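Local coordinates for phosphoprotein (Spring viremia of carp virus, PDB 7C5Z), which probably serves as a polymerase cofactor and nucleoprotein chaperone in viral RNA replication, its central domain forming dimers, at the interface of chains A and B. Coordinates in Å, arbitrary orientation; residue numbers count along the deposited sequence, not the author numbering. Chains: chain A/B, Phosphoprotein.

The interface of chains A and B. Residues chain A 9, 11, 39, 43, 47; chain B 43, 46-47, 50.
A:Tyr43 and B:Tyr43 stack near the two-fold axis of the phosphoprotein central-domain dimer, where helix 41-62 of one chain packs on its twin. The rings are nearly parallel, 13° apart, with centroids 4.5 Å from each other. They are slipped, so that B:Tyr43 CB sits over the centre of the A:Tyr43 ring while A:Tyr43 CD2 lies above the B:Tyr43 ring, offset toward its rim. The opposite face of B:Tyr43 is covered by the N-terminal segment of chain A: methyl CD1 of A:Ile9 stands 3.5 Å from the ring centroid of B:Tyr43 in a CH-pi contact. A:Val39 CG1 meets the same ring at its edge, in plane, 3.7 Å from B:Tyr43 CE1. The phenol thus lies between a ring and a methyl, and the valine at its edge probably limits movement within its plane. One turn further along each helix, A:Ile47 CG1 touches its symmetry mate, B:Ile47 CG1, at 3.7 Å. A:Ile47 CD1 runs on to B:Leu46 CD2, 3.8 Å away, the two side chains crossing at about a right angle. B:Leu46 holds CG anti to its own backbone nitrogen (chi1 180°), which directs CG and its two methyls out from the helix toward chain A. There the two methyls divide the work: CD2 also packs on A:Ile9 CD1, the methyl that covers the B:Tyr43 ring, while CD1 reaches the outlying A:Leu11 CD1 at 4.1 Å.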
# COMPACT_ATOMS: atom_id res chain seq x y z
N ILE A 9 -4.03 13.78 -7.23
CA ILE A 9 -4.71 14.13 -5.99
C ILE A 9 -3.72 14.78 -5.03
O ILE A 9 -2.61 14.27 -4.82
CB ILE A 9 -5.35 12.88 -5.37
CG1 ILE A 9 -6.49 12.37 -6.26
CG2 ILE A 9 -5.87 13.17 -3.97
CD1 ILE A 9 -6.75 10.91 -6.08
N LEU A 11 -2.95 15.61 -1.29
CA LEU A 11 -3.22 15.30 0.11
C LEU A 11 -2.65 16.35 1.06
O LEU A 11 -2.70 16.16 2.27
CB LEU A 11 -2.62 13.94 0.48
CG LEU A 11 -2.92 12.77 -0.45
CD1 LEU A 11 -2.18 11.53 0.03
CD2 LEU A 11 -4.41 12.53 -0.49
N VAL A 39 -10.37 12.19 -0.02
CA VAL A 39 -10.26 11.03 -0.89
C VAL A 39 -11.63 10.35 -0.98
O VAL A 39 -12.33 10.20 0.03
CB VAL A 39 -9.19 10.08 -0.33
CG1 VAL A 39 -9.28 8.68 -0.94
CG2 VAL A 39 -7.80 10.67 -0.55
N TYR A 43 -12.41 4.53 -2.62
CA TYR A 43 -11.00 4.27 -2.87
C TYR A 43 -10.18 4.27 -1.59
O TYR A 43 -9.19 3.53 -1.50
CB TYR A 43 -10.45 5.27 -3.87
CG TYR A 43 -10.82 4.89 -5.28
CD1 TYR A 43 -10.37 3.70 -5.83
CD2 TYR A 43 -11.65 5.71 -6.05
CE1 TYR A 43 -10.71 3.34 -7.12
CE2 TYR A 43 -12.01 5.35 -7.34
CZ TYR A 43 -11.54 4.17 -7.87
OH TYR A 43 -11.90 3.82 -9.16
N ILE A 47 -7.74 1.20 -0.68
CA ILE A 47 -6.34 1.38 -0.31
C ILE A 47 -6.06 0.76 1.05
O ILE A 47 -5.03 0.09 1.24
CB ILE A 47 -5.98 2.88 -0.35
CG1 ILE A 47 -5.94 3.35 -1.80
CG2 ILE A 47 -4.64 3.15 0.35
CD1 ILE A 47 -5.87 4.87 -1.94
N TYR B 43 -6.91 7.77 -9.20
CA TYR B 43 -6.76 6.90 -8.04
C TYR B 43 -5.82 5.74 -8.33
O TYR B 43 -5.21 5.22 -7.39
CB TYR B 43 -8.13 6.43 -7.56
CG TYR B 43 -8.80 7.53 -6.78
CD1 TYR B 43 -8.62 7.65 -5.41
CD2 TYR B 43 -9.57 8.49 -7.43
CE1 TYR B 43 -9.22 8.69 -4.69
CE2 TYR B 43 -10.16 9.52 -6.73
CZ TYR B 43 -9.99 9.62 -5.37
OH TYR B 43 -10.60 10.64 -4.68
N LEU B 46 -2.76 7.35 -7.16
CA LEU B 46 -2.71 7.39 -5.70
C LEU B 46 -2.41 6.02 -5.11
O LEU B 46 -1.62 5.91 -4.16
CB LEU B 46 -4.02 7.93 -5.14
CG LEU B 46 -4.12 8.02 -3.60
CD1 LEU B 46 -3.06 8.97 -3.06
CD2 LEU B 46 -5.52 8.44 -3.14
N ILE B 47 -3.04 4.96 -5.64
CA ILE B 47 -2.77 3.62 -5.11
C ILE B 47 -1.30 3.28 -5.27
O ILE B 47 -0.66 2.76 -4.34
CB ILE B 47 -3.66 2.59 -5.82
CG1 ILE B 47 -5.11 2.72 -5.36
CG2 ILE B 47 -3.13 1.17 -5.57
CD1 ILE B 47 -6.11 2.07 -6.30
N MSE B 50 0.90 5.39 -2.84
CA MSE B 50 0.74 4.95 -1.47
C MSE B 50 1.48 3.65 -1.22
O MSE B 50 2.20 3.52 -0.22
CB MSE B 50 -0.75 4.76 -1.14
CG MSE B 50 -1.53 6.03 -0.83
SE MSE B 50 -1.28 6.70 0.99
CE MSE B 50 -0.50 5.11 1.83